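Local coordinates for protein hypothetical glycoside hydrolase (Parabacteroides distasonis, PDB 3TAW) that is of undefined function but is a glycoside-hydrolase-like protein with a five-bladed beta-propeller fold, in the beta-fructosidase clan, at residues T130-Y135 and A179-T184; Y335-Y338 and F344-V347. All coordinates share one frame; numbering follows the deposited sequence.

Contact 1: T130-Y135 and A179-T184; sequences TYVLLY and ASLVTT
Leu-134 and Ala-179 face each other where two strand segments, 131-135 and 179-184, run in nearly opposite directions at 152°. The axes come no closer than 7.8 Å, and no backbone hydrogen bond joins the segments. The strands lie in different sheets that meet through side chains and one water. That water bridges the gap at this end: it accepts a hydrogen bond from Ala-179 N at 3.0 Å and gives a weak one to Leu-134 O.

Leu-181 divides its two methyls between Leu-134 and Val-132. CD1 of Leu-181 lies 3.7 Å from CD2 of Leu-134, while Leu-181 CD2 reaches the other way to Val-132 CG1 at 4.1 Å. It crosses both of these side chains at about a right angle. With CG anti to its carbonyl carbon (chi1 -87°), Leu-134 also brings that branch point, CG, to 4.0 Å from Ala-179 CB, and its CB and CD1 lie only slightly farther from the same methyl.

The surroundings are those of two successive propeller blades. Strand 131-138 is flanked in its own sheet by 117-125 and 143-150. Strand 179-186 runs parallel to 244-254, and on its other side Trp-203 and Met-201 of strand 199-203 touch Ala-179 and Leu-181.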
ATOM      1  N   THR A 130       9.999 -15.131   4.384  1.00 17.20           N
ATOM      2  CA  THR A 130       8.648 -15.241   3.851  1.00 16.23           C
ATOM      3  C   THR A 130       8.061 -13.862   3.515  1.00 15.08           C
ATOM      4  O   THR A 130       8.042 -12.968   4.368  1.00 13.95           O
ATOM      5  CB  THR A 130       7.708 -15.960   4.816  1.00 17.64           C
ATOM      6  OG1 THR A 130       8.244 -17.256   5.121  1.00 18.63           O
ATOM      7  CG2 THR A 130       6.300 -16.083   4.193  1.00 17.14           C
ATOM      8  N   TYR A 131       7.664 -13.691   2.254  1.00 13.64           N
ATOM      9  CA  TYR A 131       7.017 -12.471   1.804  1.00 12.97           C
ATOM     10  C   TYR A 131       5.537 -12.557   2.131  1.00 12.74           C
ATOM     11  O   TYR A 131       4.850 -13.544   1.781  1.00 12.82           O
ATOM     12  CB  TYR A 131       7.262 -12.201   0.318  1.00 12.90           C
ATOM     13  CG  TYR A 131       8.721 -11.978   0.022  1.00 12.76           C
ATOM     14  CD1 TYR A 131       9.284 -10.721   0.190  1.00 12.65           C
ATOM     15  CD2 TYR A 131       9.564 -13.032  -0.356  1.00 13.19           C
ATOM     16  CE1 TYR A 131      10.621 -10.487  -0.038  1.00 12.80           C
ATOM     17  CE2 TYR A 131      10.919 -12.807  -0.602  1.00 13.77           C
ATOM     18  CZ  TYR A 131      11.447 -11.531  -0.451  1.00 12.99           C
ATOM     19  OH  TYR A 131      12.806 -11.300  -0.666  1.00 13.52           O
ATOM     20  N   VAL A 132       5.042 -11.506   2.784  1.00 11.90           N
ATOM     21  CA  VAL A 132       3.662 -11.442   3.231  1.00 11.78           C
ATOM     22  C   VAL A 132       2.984 -10.297   2.458  1.00 11.54           C
ATOM     23  O   VAL A 132       3.366  -9.145   2.596  1.00 11.65           O
ATOM     24  CB  VAL A 132       3.536 -11.187   4.749  1.00 11.91           C
ATOM     25  CG1 VAL A 132       2.046 -11.136   5.167  1.00 11.79           C
ATOM     26  CG2 VAL A 132       4.317 -12.286   5.535  1.00 12.01           C
ATOM     27  N   LEU A 133       2.009 -10.671   1.635  1.00 11.84           N
ATOM     28  CA  LEU A 133       1.288  -9.781   0.750  1.00 11.68           C
ATOM     29  C   LEU A 133      -0.090  -9.526   1.321  1.00 11.96           C
ATOM     30  O   LEU A 133      -0.852 -10.472   1.572  1.00 12.16           O
ATOM     31  CB  LEU A 133       1.181 -10.449  -0.632  1.00 12.29           C
ATOM     32  CG  LEU A 133       0.324  -9.785  -1.700  1.00 12.85           C
ATOM     33  CD1 LEU A 133       0.820  -8.372  -2.043  1.00 13.10           C
ATOM     34  CD2 LEU A 133       0.276 -10.689  -2.969  1.00 13.27           C
ATOM     35  N   LEU A 134      -0.376  -8.238   1.570  1.00 11.52           N
ATOM     36  CA  LEU A 134      -1.674  -7.766   2.019  1.00 11.97           C
ATOM     37  C   LEU A 134      -2.252  -6.983   0.874  1.00 11.47           C
ATOM     38  O   LEU A 134      -1.603  -6.069   0.354  1.00 10.74           O
ATOM     39  CB  LEU A 134      -1.541  -6.855   3.239  1.00 12.57           C
ATOM     40  CG  LEU A 134      -1.523  -7.537   4.619  1.00 13.52           C
ATOM     41  CD1 LEU A 134      -2.942  -8.001   5.050  1.00 14.05           C
ATOM     42  CD2 LEU A 134      -0.518  -8.662   4.697  1.00 14.43           C
ATOM     43  N   TYR A 135      -3.471  -7.351   0.456  1.00 11.71           N
ATOM     44  CA  TYR A 135      -4.081  -6.793  -0.748  1.00 11.91           C
ATOM     45  C   TYR A 135      -5.594  -6.800  -0.624  1.00 12.36           C
ATOM     46  O   TYR A 135      -6.144  -7.377   0.316  1.00 12.27           O
ATOM     47  CB  TYR A 135      -3.657  -7.605  -1.991  1.00 12.12           C
ATOM     48  CG  TYR A 135      -4.201  -9.025  -2.022  1.00 12.75           C
ATOM     49  CD1 TYR A 135      -3.598 -10.043  -1.301  1.00 13.15           C
ATOM     50  CD2 TYR A 135      -5.307  -9.352  -2.808  1.00 13.30           C
ATOM     51  CE1 TYR A 135      -4.100 -11.349  -1.318  1.00 13.51           C
ATOM     52  CE2 TYR A 135      -5.803 -10.652  -2.857  1.00 13.73           C
ATOM     53  CZ  TYR A 135      -5.198 -11.640  -2.115  1.00 13.79           C
ATOM     54  OH  TYR A 135      -5.670 -12.914  -2.192  1.00 14.11           O
ATOM     55  N   ALA A 179      -3.295  -2.065   4.174  1.00 11.43           N
ATOM     56  CA  ALA A 179      -2.645  -2.486   5.410  1.00 11.73           C
ATOM     57  C   ALA A 179      -1.139  -2.264   5.408  1.00 11.58           C
ATOM     58  O   ALA A 179      -0.459  -2.608   4.450  1.00 11.82           O
ATOM     59  CB  ALA A 179      -2.957  -3.956   5.698  1.00 11.88           C
ATOM     60  N   SER A 180      -0.635  -1.768   6.537  1.00 11.37           N
ATOM     61  CA  SER A 180       0.781  -1.463   6.753  1.00 11.61           C
ATOM     62  C   SER A 180       1.285  -2.263   7.944  1.00 12.07           C
ATOM     63  O   SER A 180       1.074  -1.872   9.102  1.00 12.70           O
ATOM     64  CB  SER A 180       0.925   0.037   7.051  1.00 11.52           C
ATOM     65  OG  SER A 180       0.417   0.788   5.965  1.00 11.36           O
ATOM     66  N   LEU A 181       1.938  -3.389   7.662  1.00 12.06           N
ATOM     67  CA  LEU A 181       2.558  -4.200   8.698  1.00 12.35           C
ATOM     68  C   LEU A 181       3.736  -3.449   9.320  1.00 11.83           C
ATOM     69  O   LEU A 181       4.461  -2.707   8.650  1.00 11.19           O
ATOM     70  CB  LEU A 181       3.088  -5.514   8.122  1.00 13.87           C
ATOM     71  CG  LEU A 181       2.125  -6.681   8.116  1.00 15.82           C
ATOM     72  CD1 LEU A 181       0.945  -6.386   7.242  1.00 17.34           C
ATOM     73  CD2 LEU A 181       2.915  -7.913   7.622  1.00 16.68           C
ATOM     74  N   VAL A 182       3.944  -3.675  10.598  1.00 11.29           N
ATOM     75  CA  VAL A 182       5.110  -3.106  11.266  1.00 11.42           C
ATOM     76  C   VAL A 182       6.373  -3.913  10.919  1.00 11.37           C
ATOM     77  O   VAL A 182       6.400  -5.137  11.038  1.00 11.53           O
ATOM     78  CB  VAL A 182       4.897  -2.983  12.775  1.00 11.70           C
ATOM     79  CG1 VAL A 182       6.196  -2.565  13.463  1.00 12.21           C
ATOM     80  CG2 VAL A 182       3.796  -1.936  13.071  1.00 11.91           C
ATOM     81  N   THR A 183       7.395  -3.172  10.486  1.00 12.04           N
ATOM     82  CA  THR A 183       8.705  -3.686  10.118  1.00 11.99           C
ATOM     83  C   THR A 183       9.752  -2.891  10.896  1.00 12.68           C
ATOM     84  O   THR A 183       9.455  -1.845  11.475  1.00 12.26           O
ATOM     85  CB  THR A 183       9.002  -3.503   8.607  1.00 12.23           C
ATOM     86  OG1 THR A 183       9.149  -2.103   8.303  1.00 12.36           O
ATOM     87  CG2 THR A 183       7.905  -4.146   7.738  1.00 12.26           C
ATOM     88  N   THR A 184      10.988  -3.371  10.855  1.00 12.97           N
ATOM     89  CA  THR A 184      12.118  -2.606  11.345  1.00 13.22           C
ATOM     90  C   THR A 184      13.345  -2.952  10.516  1.00 13.80           C
ATOM     91  O   THR A 184      13.285  -3.890   9.740  1.00 13.29           O
ATOM     92  CB  THR A 184      12.375  -2.873  12.841  1.00 13.85           C
ATOM     93  OG1 THR A 184      13.173  -1.814  13.396  1.00 14.31           O
ATOM     94  CG2 THR A 184      13.047  -4.226  13.062  1.00 14.18           C
TER
HETATM   95  O   HOH W   1      -3.099  -3.887   1.820  1.00 11.90           O

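Contact 2: Y335-Y338 and F344-V347; sequences YLYY and FVAV
Tyr-338 and Ala-346 form the hydrogen-bonded pair of an antiparallel hairpin whose segments, 335-338 and 344-347, run 4.8 Å apart at 162°. The bond from Ala-346 N to Tyr-338 O is 3.0 Å long and nearly straight; its partner, from Tyr-338 N to Ala-346 O, is equally short, but its donor is tilted 23° from the carbonyl plane. At the next, non-hydrogen-bonded pair, Tyr-337 with Val-347, CA-H...O contacts fill in, among them Val-347 CA to Leu-336 O at 3.3 Å.

On one face of the sheet the Tyr-338 ring folds back across the hairpin. A chi1 of 59° sets CG between the backbone N and carbonyl carbon, and the ring then receives the Ala-346 methyl over its face, a CH-pi contact with CB 3.8 Å from the centroid. The phenol oxygen of Tyr-338 is hydrogen-bonded to Glu-312.

This hairpin supplies the last two strands, in chain order, of the C-terminal propeller blade, after 322-330; beyond it Val-26, from the N-terminal part of the chain, bonds through its backbone to Val-345. The face carrying Tyr-337 and Val-347 leans on the first blade: Tyr-337 touches Ile-62 and Val-64 of strand 61-69. The Tyr-337 and Val-347 side chains rise from the sheet alongside each other in the same direction. CG2 of Val-347, anti to its backbone N, sits only 3.3 Å from Tyr-337 CE1, a tight fit, and also approaches the edge of the Tyr-335 ring, with CD2 of that tyrosine 4.2 Å away. Val-345 CG1 comes more loosely to the edge of the Tyr-337 ring. The Tyr-337 hydroxyl is hydrogen-bonded to the carbonyl of Gly-91, a further tie between last and first blades.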
ATOM      1  N   TYR A 335      13.912   4.152  -1.441  1.00 13.44           N
ATOM      2  CA  TYR A 335      13.162   4.262  -2.672  1.00 12.84           C
ATOM      3  C   TYR A 335      11.681   4.074  -2.351  1.00 12.29           C
ATOM      4  O   TYR A 335      11.275   3.026  -1.840  1.00 12.81           O
ATOM      5  CB  TYR A 335      13.620   3.200  -3.675  1.00 12.67           C
ATOM      6  CG  TYR A 335      15.032   3.413  -4.160  1.00 13.18           C
ATOM      7  CD1 TYR A 335      16.120   3.000  -3.398  1.00 13.59           C
ATOM      8  CD2 TYR A 335      15.287   4.059  -5.365  1.00 13.52           C
ATOM      9  CE1 TYR A 335      17.420   3.214  -3.835  1.00 14.45           C
ATOM     10  CE2 TYR A 335      16.586   4.276  -5.811  1.00 14.40           C
ATOM     11  CZ  TYR A 335      17.658   3.843  -5.034  1.00 14.80           C
ATOM     12  OH  TYR A 335      18.979   4.070  -5.461  1.00 16.78           O
ATOM     13  N   LEU A 336      10.910   5.114  -2.628  1.00 12.45           N
ATOM     14  CA  LEU A 336       9.474   5.205  -2.346  1.00 11.96           C
ATOM     15  C   LEU A 336       8.697   5.133  -3.659  1.00 11.79           C
ATOM     16  O   LEU A 336       8.930   5.942  -4.539  1.00 12.27           O
ATOM     17  CB  LEU A 336       9.176   6.544  -1.656  1.00 11.90           C
ATOM     18  CG  LEU A 336       7.717   6.854  -1.357  1.00 11.91           C
ATOM     19  CD1 LEU A 336       7.166   5.880  -0.288  1.00 11.43           C
ATOM     20  CD2 LEU A 336       7.532   8.315  -0.952  1.00 12.27           C
ATOM     21  N   TYR A 337       7.823   4.122  -3.788  1.00 11.52           N
ATOM     22  CA  TYR A 337       7.037   3.878  -4.997  1.00 11.01           C
ATOM     23  C   TYR A 337       5.590   4.257  -4.726  1.00 11.24           C
ATOM     24  O   TYR A 337       5.028   3.871  -3.697  1.00 10.51           O
ATOM     25  CB  TYR A 337       7.166   2.420  -5.460  1.00 11.06           C
ATOM     26  CG  TYR A 337       8.597   2.162  -5.875  1.00 10.76           C
ATOM     27  CD1 TYR A 337       9.066   2.567  -7.126  1.00 10.90           C
ATOM     28  CD2 TYR A 337       9.515   1.633  -4.977  1.00 10.92           C
ATOM     29  CE1 TYR A 337      10.398   2.395  -7.479  1.00 11.35           C
ATOM     30  CE2 TYR A 337      10.865   1.469  -5.322  1.00 11.48           C
ATOM     31  CZ  TYR A 337      11.299   1.843  -6.577  1.00 11.43           C
ATOM     32  OH  TYR A 337      12.642   1.698  -6.883  1.00 12.20           O
ATOM     33  N   TYR A 338       5.023   5.041  -5.636  1.00 11.34           N
ATOM     34  CA  TYR A 338       3.696   5.550  -5.443  1.00 11.50           C
ATOM     35  C   TYR A 338       2.881   5.554  -6.728  1.00 12.06           C
ATOM     36  O   TYR A 338       3.428   5.641  -7.849  1.00 12.89           O
ATOM     37  CB  TYR A 338       3.758   6.948  -4.799  1.00 11.96           C
ATOM     38  CG  TYR A 338       4.524   8.018  -5.560  1.00 12.20           C
ATOM     39  CD1 TYR A 338       5.891   8.183  -5.388  1.00 12.70           C
ATOM     40  CD2 TYR A 338       3.865   8.897  -6.404  1.00 12.72           C
ATOM     41  CE1 TYR A 338       6.592   9.162  -6.059  1.00 12.78           C
ATOM     42  CE2 TYR A 338       4.548   9.891  -7.088  1.00 13.12           C
ATOM     43  CZ  TYR A 338       5.905  10.025  -6.899  1.00 13.26           C
ATOM     44  OH  TYR A 338       6.602  11.003  -7.557  1.00 14.51           O
ATOM     45  N   PHE A 344      -0.200   5.708 -13.233  1.00 13.86           N
ATOM     46  CA  PHE A 344       1.218   5.379 -13.407  1.00 13.63           C
ATOM     47  C   PHE A 344       1.877   5.039 -12.066  1.00 13.08           C
ATOM     48  O   PHE A 344       1.298   5.285 -11.005  1.00 13.27           O
ATOM     49  CB  PHE A 344       1.997   6.517 -14.059  1.00 14.23           C
ATOM     50  CG  PHE A 344       1.422   6.969 -15.389  1.00 15.33           C
ATOM     51  CD1 PHE A 344       1.742   6.313 -16.552  1.00 16.34           C
ATOM     52  CD2 PHE A 344       0.559   8.054 -15.456  1.00 16.17           C
ATOM     53  CE1 PHE A 344       1.212   6.727 -17.781  1.00 17.22           C
ATOM     54  CE2 PHE A 344       0.017   8.456 -16.683  1.00 17.30           C
ATOM     55  CZ  PHE A 344       0.354   7.790 -17.831  1.00 17.28           C
ATOM     56  N   VAL A 345       3.075   4.458 -12.146  1.00 12.72           N
ATOM     57  CA  VAL A 345       3.948   4.319 -10.989  1.00 12.07           C
ATOM     58  C   VAL A 345       5.129   5.289 -11.110  1.00 12.16           C
ATOM     59  O   VAL A 345       5.763   5.381 -12.168  1.00 12.88           O
ATOM     60  CB  VAL A 345       4.468   2.895 -10.834  1.00 11.48           C
ATOM     61  CG1 VAL A 345       5.461   2.816  -9.641  1.00 11.08           C
ATOM     62  CG2 VAL A 345       3.285   1.920 -10.656  1.00 11.60           C
ATOM     63  N   ALA A 346       5.430   5.972 -10.016  1.00 12.18           N
ATOM     64  CA  ALA A 346       6.601   6.848  -9.905  1.00 12.40           C
ATOM     65  C   ALA A 346       7.445   6.500  -8.673  1.00 12.41           C
ATOM     66  O   ALA A 346       6.987   5.757  -7.789  1.00 11.83           O
ATOM     67  CB  ALA A 346       6.186   8.342  -9.875  1.00 13.05           C
ATOM     68  N   VAL A 347       8.694   6.984  -8.688  1.00 12.69           N
ATOM     69  CA  VAL A 347       9.660   6.797  -7.610  1.00 12.38           C
ATOM     70  C   VAL A 347      10.163   8.153  -7.078  1.00 12.88           C
ATOM     71  O   VAL A 347      10.335   9.113  -7.829  1.00 13.09           O
ATOM     72  CB  VAL A 347      10.851   5.897  -8.044  1.00 12.51           C
ATOM     73  CG1 VAL A 347      11.755   6.583  -9.089  1.00 12.91           C
ATOM     74  CG2 VAL A 347      11.648   5.429  -6.821  1.00 12.34           C
TER

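Contact 1 closes along the chain well before contact 2 opens, and the two share no strand or sheet. Their centres are about 18 Å apart and their nearest atoms about 11 Å. Both belong to the same ring of blades. Contact 1 spans the junction between the second and third blades, whereas contact 2 lies within the final blade, whose face with Tyr-337 and Val-347 packs against the first and so closes the circle. One therefore joins neighbouring sheets by apolar side chains, the other builds a sheet by backbone pairing. The chain end returns to the third blade: Phe-356, a magnesium-site residue, touches Thr-184, at the far end of the 179-184 segment.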